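PDB 1VKO: inositol-3-phosphate synthase from Caenorhabditis elegans, which binds nicotinamide-adenine-dinucleotide through a Rossmann-type domain and belongs to the inositol phosphate synthase family, here assembled from four copies of the chain. Local coordinates for residues Leu25-Ser29 with Pro30-Leu34; Glu51-Asp55 with Gly56-Thr60; Ile138-Phe142 with Lys143-Pro147; Gln522-Phe526 with Thr527-Ala531. All coordinates share one frame; numbering follows the deposited sequence.

Contact 1: residues Leu25-Ser29 with Pro30-Leu34; sequences LIVES and PNVKL
Val27 meets Val32 through single methyl groups, CG1 of the former lying 4.4 Å from CG2 of the latter, a loose apolar touch between the end of one short strand and the start of the next. Val27 closes strand 24-27, whose residues Leu25, Ile26 and Val27 pair in parallel with a strand of the second subunit. After Glu28, whose side chain turns from the Pro30-Leu34 segment, the chain reaches Ser29, which carries most of the local contact. Here the path reverses in a type I beta turn from Ser29 to Val32, with Pro30 and Asn31 at its corners; proline's restricted backbone suits the first of these positions. Strand 32-35, which follows, is an outermost strand, within this chain, of an antiparallel sheet and runs beside strand 38-53. The turn's own closing bond is weak, Val32 N standing 3.5 Å from Ser29 O. A second bond reinforces it from the side chain: Asn31 N donates to Ser29 OG over 3.2 Å at 157°, making an ST turn inside the beta turn. With OG opposite the backbone N (chi1 -174°), the serine hydroxyl lies beside its own carbonyl carbon and over the peptide that follows. Ser29 CB also takes part, packing 4.0 Å from Val32 CG2, the methyl beside the valine backbone N; the side chain also leans on Leu39 and Ser41 of the adjoining strand.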
loop_
_atom_site.group_PDB
_atom_site.type_symbol
_atom_site.label_atom_id
_atom_site.label_comp_id
_atom_site.label_asym_id
_atom_site.label_seq_id
_atom_site.Cartn_x
_atom_site.Cartn_y
_atom_site.Cartn_z
ATOM N N LEU A 25 -0.408 43.793 -10.201
ATOM C CA LEU A 25 0.494 43.271 -11.220
ATOM C C LEU A 25 0.180 44.080 -12.482
ATOM O O LEU A 25 -0.946 44.026 -12.986
ATOM C CB LEU A 25 0.202 41.774 -11.403
ATOM C CG LEU A 25 0.985 40.768 -12.256
ATOM C CD1 LEU A 25 2.431 40.677 -11.850
ATOM C CD2 LEU A 25 0.356 39.380 -12.153
ATOM N N ILE A 26 1.157 44.858 -12.964
ATOM C CA ILE A 26 0.922 45.918 -13.975
ATOM C C ILE A 26 1.639 45.640 -15.306
ATOM O O ILE A 26 2.850 45.442 -15.327
ATOM C CB ILE A 26 1.326 47.304 -13.406
ATOM C CG1 ILE A 26 0.660 47.559 -12.048
ATOM C CG2 ILE A 26 0.931 48.438 -14.357
ATOM C CD1 ILE A 26 1.430 48.514 -11.174
ATOM N N VAL A 27 0.883 45.606 -16.407
ATOM C CA VAL A 27 1.410 45.238 -17.725
ATOM C C VAL A 27 2.000 46.453 -18.424
ATOM O O VAL A 27 1.402 47.523 -18.394
ATOM C CB VAL A 27 0.282 44.833 -18.695
ATOM C CG1 VAL A 27 0.823 43.903 -19.792
ATOM C CG2 VAL A 27 -0.960 44.299 -17.960
ATOM N N GLU A 28 3.113 46.258 -19.132
ATOM C CA GLU A 28 3.771 47.322 -19.893
ATOM C C GLU A 28 3.886 46.888 -21.370
ATOM O O GLU A 28 4.850 46.246 -21.764
ATOM C CB GLU A 28 5.161 47.542 -19.276
ATOM C CG GLU A 28 5.565 48.980 -18.997
ATOM C CD GLU A 28 4.601 49.711 -18.079
ATOM O OE1 GLU A 28 4.423 49.293 -16.908
ATOM O OE2 GLU A 28 4.027 50.725 -18.541
ATOM N N SER A 29 2.899 47.212 -22.199
ATOM C CA SER A 29 2.909 46.678 -23.579
ATOM C C SER A 29 2.276 47.584 -24.620
ATOM O O SER A 29 1.231 48.180 -24.352
ATOM C CB SER A 29 2.228 45.302 -23.639
ATOM O OG SER A 29 2.343 44.721 -24.927
ATOM N N PRO A 30 2.897 47.676 -25.807
ATOM C CA PRO A 30 2.306 48.434 -26.952
ATOM C C PRO A 30 1.054 47.768 -27.505
ATOM O O PRO A 30 0.359 48.349 -28.347
ATOM C CB PRO A 30 3.418 48.424 -28.018
ATOM C CG PRO A 30 4.366 47.290 -27.623
ATOM C CD PRO A 30 4.228 47.117 -26.136
ATOM N N ASN A 31 0.773 46.568 -27.000
ATOM C CA ASN A 31 -0.312 45.698 -27.487
ATOM C C ASN A 31 -1.500 45.582 -26.544
ATOM O O ASN A 31 -2.363 44.734 -26.712
ATOM C CB ASN A 31 0.270 44.329 -27.805
ATOM C CG ASN A 31 1.165 44.377 -29.014
ATOM O OD1 ASN A 31 1.034 45.275 -29.810
ATOM N ND2 ASN A 31 2.062 43.417 -29.165
ATOM N N VAL A 32 -1.533 46.465 -25.555
ATOM C CA VAL A 32 -2.547 46.445 -24.516
ATOM C C VAL A 32 -3.028 47.869 -24.274
ATOM O O VAL A 32 -2.221 48.798 -24.192
ATOM C CB VAL A 32 -1.988 45.867 -23.192
ATOM C CG1 VAL A 32 -2.976 46.086 -22.039
ATOM C CG2 VAL A 32 -1.687 44.399 -23.345
ATOM N N LYS A 33 -4.341 48.036 -24.144
ATOM C CA LYS A 33 -4.920 49.349 -23.945
ATOM C C LYS A 33 -6.070 49.238 -22.955
ATOM O O LYS A 33 -6.991 48.447 -23.163
ATOM C CB LYS A 33 -5.369 49.929 -25.309
ATOM C CG LYS A 33 -6.384 51.057 -25.258
ATOM C CD LYS A 33 -6.291 51.957 -26.502
ATOM C CE LYS A 33 -7.635 52.624 -26.823
ATOM N NZ LYS A 33 -7.508 53.729 -27.828
ATOM N N LEU A 34 -6.006 50.008 -21.870
ATOM C CA LEU A 34 -7.179 50.186 -21.020
ATOM C C LEU A 34 -8.035 51.339 -21.546
ATOM O O LEU A 34 -7.531 52.435 -21.839
ATOM C CB LEU A 34 -6.813 50.408 -19.543
ATOM C CG LEU A 34 -7.892 50.164 -18.464
ATOM C CD1 LEU A 34 -7.245 49.705 -17.182
ATOM C CD2 LEU A 34 -8.799 51.371 -18.169
#

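Contact 2: residues Glu51-Asp55 with Gly56-Thr60; sequences EHRAD and GLHVT
Glu51 and His58 form a hydrogen-bonded antiparallel pair near the tip of a beta hairpin built from strands 38-53 and 56-71. Their backbones are joined both ways, His58 N reaching Glu51 O at 2.9 Å and almost straight (171°). Arg53 and Gly56 make the last such pair, again with two bonds, around a two-residue type I turn through Ala54 and Asp55. Gly56 adopts phi 147°, a backbone shape that a side chain would obstruct. The parallel ladder of residues 56-59 with the second subunit continues the sheet beyond this chain.

Van der Waals contact is slight: the Leu57 CD1 methyl lies against the His52 ring, 3.3 Å from His52 ND1, the two side chains running side by side, while the other ring nitrogen of His52 bonds Asp131 of the second subunit. Arg53 CG lies 3.8 Å from His58 CD2.

Charged and polar side chains do more. Arg53 bends back so that NH1 forms a 2.8 Å salt bridge with Glu51 OE1, and NE donates to His52 O. His58 ND1 is bonded to Glu28 of the second subunit; carboxylates at both nitrogens may favour a protonated ring. On its other side, NE2 donates in the ring plane to the syn side of Asp55 OD1, 2.9 Å away.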
loop_
_atom_site.group_PDB
_atom_site.type_symbol
_atom_site.label_atom_id
_atom_site.label_comp_id
_atom_site.label_asym_id
_atom_site.label_seq_id
_atom_site.Cartn_x
_atom_site.Cartn_y
_atom_site.Cartn_z
ATOM N N GLU A 51 -0.053 19.087 -43.807
ATOM C CA GLU A 51 -0.420 18.523 -45.094
ATOM C C GLU A 51 0.254 17.158 -45.256
ATOM O O GLU A 51 1.474 17.036 -45.124
ATOM C CB GLU A 51 -0.014 19.462 -46.243
ATOM C CG GLU A 51 -0.943 20.651 -46.482
ATOM C CD GLU A 51 -0.517 21.513 -47.673
ATOM O OE1 GLU A 51 -0.068 20.957 -48.710
ATOM O OE2 GLU A 51 -0.643 22.755 -47.580
ATOM N N HIS A 52 -0.544 16.138 -45.551
ATOM C CA HIS A 52 -0.027 14.788 -45.741
ATOM C C HIS A 52 0.332 14.544 -47.206
ATOM O O HIS A 52 -0.486 14.752 -48.076
ATOM C CB HIS A 52 -1.015 13.769 -45.198
ATOM C CG HIS A 52 -1.513 14.112 -43.826
ATOM N ND1 HIS A 52 -0.911 13.647 -42.674
ATOM C CD2 HIS A 52 -2.533 14.908 -43.425
ATOM C CE1 HIS A 52 -1.556 14.119 -41.622
ATOM N NE2 HIS A 52 -2.539 14.895 -42.049
ATOM N N ARG A 53 1.578 14.168 -47.467
ATOM C CA ARG A 53 2.020 13.896 -48.817
ATOM C C ARG A 53 2.750 12.569 -48.838
ATOM O O ARG A 53 3.219 12.086 -47.793
ATOM C CB ARG A 53 2.938 15.005 -49.341
ATOM C CG ARG A 53 2.307 16.405 -49.558
ATOM C CD ARG A 53 1.174 16.494 -50.605
ATOM N NE ARG A 53 -0.138 16.727 -49.972
ATOM C CZ ARG A 53 -0.811 17.885 -49.981
ATOM N NH1 ARG A 53 -0.316 18.945 -50.603
ATOM N NH2 ARG A 53 -1.991 17.981 -49.366
ATOM N N ALA A 54 2.830 11.995 -50.038
ATOM C CA ALA A 54 3.604 10.789 -50.327
ATOM C C ALA A 54 4.946 10.699 -49.567
ATOM O O ALA A 54 5.246 9.667 -48.960
ATOM C CB ALA A 54 3.830 10.672 -51.848
ATOM N N ASP A 55 5.728 11.782 -49.582
ATOM C CA ASP A 55 7.066 11.818 -48.954
ATOM C C ASP A 55 7.094 12.098 -47.446
ATOM O O ASP A 55 8.134 11.953 -46.812
ATOM C CB ASP A 55 7.966 12.820 -49.683
ATOM C CG ASP A 55 7.414 14.241 -49.657
ATOM O OD1 ASP A 55 6.395 14.498 -48.971
ATOM O OD2 ASP A 55 7.953 15.175 -50.300
ATOM N N GLY A 56 5.960 12.524 -46.890
ATOM C CA GLY A 56 5.755 12.603 -45.445
ATOM C C GLY A 56 4.854 13.742 -44.992
ATOM O O GLY A 56 4.002 14.218 -45.745
ATOM N N LEU A 57 5.071 14.206 -43.764
ATOM C CA LEU A 57 4.219 15.225 -43.148
ATOM C C LEU A 57 4.788 16.639 -43.229
ATOM O O LEU A 57 5.843 16.921 -42.676
ATOM C CB LEU A 57 4.009 14.865 -41.690
ATOM C CG LEU A 57 2.923 15.571 -40.906
ATOM C CD1 LEU A 57 1.597 15.407 -41.583
ATOM C CD2 LEU A 57 2.920 14.940 -39.557
ATOM N N HIS A 58 4.070 17.534 -43.899
ATOM C CA HIS A 58 4.544 18.897 -44.063
ATOM C C HIS A 58 3.894 19.791 -43.029
ATOM O O HIS A 58 2.668 19.823 -42.911
ATOM C CB HIS A 58 4.289 19.409 -45.483
ATOM C CG HIS A 58 5.030 18.649 -46.543
ATOM N ND1 HIS A 58 6.024 19.218 -47.308
ATOM C CD2 HIS A 58 4.927 17.362 -46.961
ATOM C CE1 HIS A 58 6.493 18.322 -48.159
ATOM N NE2 HIS A 58 5.845 17.188 -47.972
ATOM N N VAL A 59 4.736 20.497 -42.273
ATOM C CA VAL A 59 4.301 21.336 -41.163
ATOM C C VAL A 59 4.574 22.801 -41.470
ATOM O O VAL A 59 5.718 23.196 -41.634
ATOM C CB VAL A 59 4.987 20.928 -39.831
ATOM C CG1 VAL A 59 4.383 21.710 -38.635
ATOM C CG2 VAL A 59 4.877 19.394 -39.607
ATOM N N THR A 60 3.500 23.587 -41.548
ATOM C CA THR A 60 3.574 25.004 -41.827
ATOM C C THR A 60 3.174 25.812 -40.594
ATOM O O THR A 60 1.998 25.897 -40.282
ATOM C CB THR A 60 2.667 25.362 -43.028
ATOM O OG1 THR A 60 3.121 24.675 -44.202
ATOM C CG2 THR A 60 2.825 26.823 -43.400
#

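Contact 3: residues Ile138-Phe142 with Lys143-Pro147; sequences IFVPF and KDIVP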
loop_
_atom_site.group_PDB
_atom_site.type_symbol
_atom_site.label_atom_id
_atom_site.label_comp_id
_atom_site.label_asym_id
_atom_site.label_seq_id
_atom_site.Cartn_x
_atom_site.Cartn_y
_atom_site.Cartn_z
ATOM N N ILE A 138 9.826 34.085 -11.097
ATOM C CA ILE A 138 8.668 34.907 -10.762
ATOM C C ILE A 138 7.392 34.087 -10.857
ATOM O O ILE A 138 6.973 33.691 -11.944
ATOM C CB ILE A 138 8.567 36.176 -11.689
ATOM C CG1 ILE A 138 9.779 37.101 -11.501
ATOM C CG2 ILE A 138 7.274 36.927 -11.433
ATOM C CD1 ILE A 138 9.909 37.742 -10.088
ATOM N N PHE A 139 6.772 33.871 -9.703
ATOM C CA PHE A 139 5.527 33.144 -9.631
ATOM C C PHE A 139 4.457 34.037 -9.018
ATOM O O PHE A 139 4.633 34.570 -7.927
ATOM C CB PHE A 139 5.730 31.887 -8.788
ATOM C CG PHE A 139 6.379 30.745 -9.542
ATOM C CD1 PHE A 139 5.599 29.803 -10.230
ATOM C CD2 PHE A 139 7.765 30.593 -9.547
ATOM C CE1 PHE A 139 6.190 28.744 -10.921
ATOM C CE2 PHE A 139 8.366 29.527 -10.241
ATOM C CZ PHE A 139 7.574 28.621 -10.934
ATOM N N VAL A 140 3.357 34.240 -9.728
ATOM C CA VAL A 140 2.294 35.055 -9.167
ATOM C C VAL A 140 1.037 34.231 -8.968
ATOM O O VAL A 140 0.818 33.235 -9.689
ATOM C CB VAL A 140 1.955 36.287 -10.032
ATOM C CG1 VAL A 140 3.159 37.240 -10.108
ATOM C CG2 VAL A 140 1.415 35.856 -11.406
ATOM N N PRO A 141 0.236 34.625 -7.981
ATOM C CA PRO A 141 -1.061 34.016 -7.786
ATOM C C PRO A 141 -1.865 34.123 -9.084
ATOM O O PRO A 141 -1.872 35.172 -9.747
ATOM C CB PRO A 141 -1.692 34.867 -6.668
ATOM C CG PRO A 141 -0.503 35.424 -5.911
ATOM C CD PRO A 141 0.520 35.678 -6.978
ATOM N N PHE A 142 -2.519 33.032 -9.450
ATOM C CA PHE A 142 -3.477 33.053 -10.506
ATOM C C PHE A 142 -4.422 34.269 -10.428
ATOM O O PHE A 142 -4.757 34.873 -11.463
ATOM C CB PHE A 142 -4.283 31.766 -10.439
ATOM C CG PHE A 142 -5.138 31.535 -11.634
ATOM C CD1 PHE A 142 -4.618 30.887 -12.748
ATOM C CD2 PHE A 142 -6.465 31.971 -11.655
ATOM C CE1 PHE A 142 -5.410 30.691 -13.875
ATOM C CE2 PHE A 142 -7.267 31.772 -12.765
ATOM C CZ PHE A 142 -6.735 31.135 -13.883
ATOM N N LYS A 143 -4.876 34.625 -9.228
ATOM C CA LYS A 143 -5.949 35.625 -9.120
ATOM C C LYS A 143 -5.429 37.044 -9.331
ATOM O O LYS A 143 -6.211 37.970 -9.439
ATOM C CB LYS A 143 -6.679 35.502 -7.788
ATOM C CG LYS A 143 -5.780 35.687 -6.555
ATOM C CD LYS A 143 -6.437 35.061 -5.346
ATOM C CE LYS A 143 -5.511 35.061 -4.175
ATOM N NZ LYS A 143 -5.419 36.493 -3.765
ATOM N N ASP A 144 -4.104 37.190 -9.411
ATOM C CA ASP A 144 -3.471 38.466 -9.684
ATOM C C ASP A 144 -3.327 38.781 -11.186
ATOM O O ASP A 144 -2.994 39.901 -11.555
ATOM C CB ASP A 144 -2.091 38.502 -9.025
ATOM C CG ASP A 144 -2.162 38.588 -7.507
ATOM O OD1 ASP A 144 -3.259 38.526 -6.931
ATOM O OD2 ASP A 144 -1.154 38.709 -6.794
ATOM N N ILE A 145 -3.554 37.796 -12.053
ATOM C CA ILE A 145 -3.313 37.972 -13.473
ATOM C C ILE A 145 -4.441 38.746 -14.167
ATOM O O ILE A 145 -4.209 39.845 -14.652
ATOM C CB ILE A 145 -3.023 36.621 -14.137
ATOM C CG1 ILE A 145 -1.743 36.030 -13.560
ATOM C CG2 ILE A 145 -2.888 36.779 -15.636
ATOM C CD1 ILE A 145 -1.521 34.561 -14.001
ATOM N N VAL A 146 -5.642 38.169 -14.239
ATOM C CA VAL A 146 -6.840 38.959 -14.545
ATOM C C VAL A 146 -7.764 38.926 -13.319
ATOM O O VAL A 146 -7.830 37.922 -12.626
ATOM C CB VAL A 146 -7.573 38.576 -15.880
ATOM C CG1 VAL A 146 -6.691 38.829 -17.087
ATOM C CG2 VAL A 146 -8.034 37.163 -15.893
ATOM N N PRO A 147 -8.385 40.055 -12.992
ATOM C CA PRO A 147 -9.261 40.128 -11.822
ATOM C C PRO A 147 -10.378 39.092 -11.882
ATOM O O PRO A 147 -11.058 38.961 -12.908
ATOM C CB PRO A 147 -9.820 41.566 -11.880
ATOM C CG PRO A 147 -8.780 42.358 -12.667
ATOM C CD PRO A 147 -8.240 41.360 -13.670
HETATM O O HOH W 1 -6.668 35.650 -13.115
#
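Val140 and Ile145 make the apolar half of this contact, where strand 136-141, the second strand of an antiparallel hairpin with 125-131, leaves its sheet in a bend held by two successive i to i+3 hydrogen bonds. The connection then runs on toward strand 154-159 of the parallel, Rossmann-type sheet.

Backbone hydrogen bonds hold the bend. Asp144 N donates to Pro141 O over 3.0 Å, and one residue later Ile145 N donates to Phe142 O over 3.2 Å.

Apolar packing fills the inside of the bend. Val140 CG2 sits 3.8 Å from Ile145 CG1, the two side chains crossing at about a right angle; Ile145 keeps CG1 beside its own backbone N (chi1 -63°), which carries the branch back over the bend toward Val140 and Phe142 O. Phe142 points its ring out of the local contact, to lie among Leu505 and Val509 of helix 498-513 and Leu454 of helix 440-458, while Ile145 also packs on Val509. The bend is thereby bound to the protein's interior.

Across the flank, the Asp144 carboxylate lies against the Pro141 ring, with OD2 3.5 Å from Pro141 CG. The Lys143 chain begins over the same proline, its CG 4.2 Å from Pro141 CB.

Water extends the backbone network by one residue: a single molecule donates to Phe142 O at 2.6 Å and accepts from Val146 N at 2.9 Å, making Phe142 O a double acceptor.

Contact 4: residues Gln522-Phe526 with Thr527-Ala531; sequences QIEFF and TQLPA
Thr527 turns its hydroxyl back on Ile523, and OG1 donates to Ile523 O over a very short 2.5 Å, a length to be read with some caution. The threonine methyl follows, CG2 packing 3.7 Å from Ile523 CG1, so polar and apolar branches of one side chain both hold the same residue. This needs OG1 wedged between the threonine's backbone N and carbonyl carbon (chi1 55°), which leaves CG2 beside the backbone N. A second, thinner touch lies farther along: Glu524 and Leu529 run side by side, Leu529 CD1 being 4.0 Å from Glu524 CG, so the glutamate contributes its aliphatic part.

What presents Ile523 O is a short 3-10 segment, 523-525, in the C-terminal tail beyond helix 498-513. The same oxygen accepts Phe526 N at 3.2 Å and lies 4.0 Å above the centre of the Phe526 ring, one of whose faces it covers. The winding ends there, and the chain runs on extended from Thr527.

Outside this shell stands the second subunit: its Phe472 meets Phe526 edge-to-face, and its Tyr463 hydroxyl bonds Gln528 N. The tail is therefore an interface element as much as a local turn. Thr527 OG1 thus has a partner on each side of the interface, Ile523 O in its own chain and the Tyr66 hydroxyl of the second subunit, so this one hydroxyl links the turn to the neighbouring chain.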
loop_
_atom_site.group_PDB
_atom_site.type_symbol
_atom_site.label_atom_id
_atom_site.label_comp_id
_atom_site.label_asym_id
_atom_site.label_seq_id
_atom_site.Cartn_x
_atom_site.Cartn_y
_atom_site.Cartn_z
ATOM N N GLN A 522 13.254 28.252 -20.774
ATOM C CA GLN A 522 14.020 29.436 -20.432
ATOM C C GLN A 522 15.423 29.296 -20.970
ATOM O O GLN A 522 16.350 28.985 -20.245
ATOM C CB GLN A 522 14.019 29.645 -18.931
ATOM C CG GLN A 522 12.670 29.440 -18.363
ATOM C CD GLN A 522 12.606 29.849 -16.947
ATOM O OE1 GLN A 522 12.712 29.015 -16.049
ATOM N NE2 GLN A 522 12.467 31.143 -16.720
ATOM N N ILE A 523 15.561 29.544 -22.264
ATOM C CA ILE A 523 16.808 29.342 -22.975
ATOM C C ILE A 523 17.899 30.380 -22.542
ATOM O O ILE A 523 19.094 30.184 -22.809
ATOM C CB ILE A 523 16.500 29.261 -24.521
ATOM C CG1 ILE A 523 17.668 28.687 -25.330
ATOM C CG2 ILE A 523 15.937 30.606 -25.058
ATOM C CD1 ILE A 523 17.418 28.494 -26.832
ATOM N N GLU A 524 17.493 31.435 -21.819
ATOM C CA GLU A 524 18.436 32.445 -21.321
ATOM C C GLU A 524 19.496 31.819 -20.458
ATOM O O GLU A 524 20.547 32.447 -20.250
ATOM C CB GLU A 524 17.823 33.471 -20.358
ATOM C CG GLU A 524 16.522 34.100 -20.708
ATOM C CD GLU A 524 15.382 33.295 -20.179
ATOM O OE1 GLU A 524 15.131 32.249 -20.789
ATOM O OE2 GLU A 524 14.752 33.724 -19.192
ATOM N N PHE A 525 19.195 30.643 -19.889
ATOM C CA PHE A 525 20.070 30.052 -18.878
ATOM C C PHE A 525 21.255 29.284 -19.453
ATOM O O PHE A 525 22.187 28.940 -18.740
ATOM C CB PHE A 525 19.280 29.116 -17.974
ATOM C CG PHE A 525 18.202 29.772 -17.212
ATOM C CD1 PHE A 525 18.223 31.149 -16.966
ATOM C CD2 PHE A 525 17.175 29.011 -16.682
ATOM C CE1 PHE A 525 17.227 31.753 -16.216
ATOM C CE2 PHE A 525 16.175 29.607 -15.941
ATOM C CZ PHE A 525 16.195 30.991 -15.721
ATOM N N PHE A 526 21.194 28.969 -20.730
ATOM C CA PHE A 526 22.254 28.207 -21.363
ATOM C C PHE A 526 22.663 28.853 -22.664
ATOM O O PHE A 526 23.413 28.271 -23.445
ATOM C CB PHE A 526 21.898 26.710 -21.536
ATOM C CG PHE A 526 20.528 26.432 -22.160
ATOM C CD1 PHE A 526 19.393 26.349 -21.369
ATOM C CD2 PHE A 526 20.399 26.199 -23.517
ATOM C CE1 PHE A 526 18.149 26.068 -21.920
ATOM C CE2 PHE A 526 19.167 25.905 -24.073
ATOM C CZ PHE A 526 18.041 25.840 -23.276
ATOM N N THR A 527 22.189 30.080 -22.873
ATOM C CA THR A 527 22.626 30.883 -24.019
ATOM C C THR A 527 22.887 32.303 -23.612
ATOM O O THR A 527 22.512 32.731 -22.514
ATOM C CB THR A 527 21.554 30.935 -25.118
ATOM O OG1 THR A 527 20.334 31.417 -24.564
ATOM C CG2 THR A 527 21.214 29.567 -25.667
ATOM N N GLN A 528 23.514 33.054 -24.511
ATOM C CA GLN A 528 23.507 34.489 -24.343
ATOM C C GLN A 528 22.268 35.070 -25.014
ATOM O O GLN A 528 22.038 34.899 -26.215
ATOM C CB GLN A 528 24.805 35.153 -24.814
ATOM C CG GLN A 528 24.949 36.574 -24.261
ATOM C CD GLN A 528 26.013 37.390 -24.968
ATOM O OE1 GLN A 528 27.213 37.150 -24.780
ATOM N NE2 GLN A 528 25.581 38.364 -25.779
ATOM N N LEU A 529 21.467 35.741 -24.201
ATOM C CA LEU A 529 20.193 36.298 -24.634
ATOM C C LEU A 529 20.344 37.467 -25.608
ATOM O O LEU A 529 20.785 38.576 -25.203
ATOM C CB LEU A 529 19.384 36.755 -23.417
ATOM C CG LEU A 529 17.931 37.143 -23.702
ATOM C CD1 LEU A 529 17.116 35.951 -24.200
ATOM C CD2 LEU A 529 17.317 37.747 -22.444
ATOM N N PRO A 530 19.980 37.227 -26.875
ATOM C CA PRO A 530 19.870 38.270 -27.892
ATOM C C PRO A 530 19.214 39.538 -27.388
ATOM O O PRO A 530 18.327 39.474 -26.548
ATOM C CB PRO A 530 18.965 37.615 -28.927
ATOM C CG PRO A 530 19.426 36.215 -28.926
ATOM C CD PRO A 530 19.693 35.904 -27.451
ATOM N N ALA A 531 19.663 40.682 -27.888
ATOM C CA ALA A 531 19.063 41.964 -27.524
ATOM C C ALA A 531 17.587 41.977 -27.934
ATOM O O ALA A 531 17.226 41.366 -28.942
ATOM C CB ALA A 531 19.816 43.091 -28.186
#

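Overall arrangement
All four contacts reach the second subunit, and they illustrate how local turns can be placed where subunits meet. Contacts 1 and 2 lie 39 Å apart between centres within one chain, yet are partners across the interface: the strand entering contact 1 pairs in parallel with residues of contact 2 on the second subunit. Contacts 1 and 3 touch directly, Leu25 CD2 resting 3.8 Å from Val140 CG2 and 3.4 Å from Asp144 O. Contact 4 approaches contact 3 to about 7 Å between nearest atoms without touching. None of these residues lines the pyrophosphate pocket, and contacts 1, 2 and 4 fall outside the range of the nicotinamide-adenine-dinucleotide pocket.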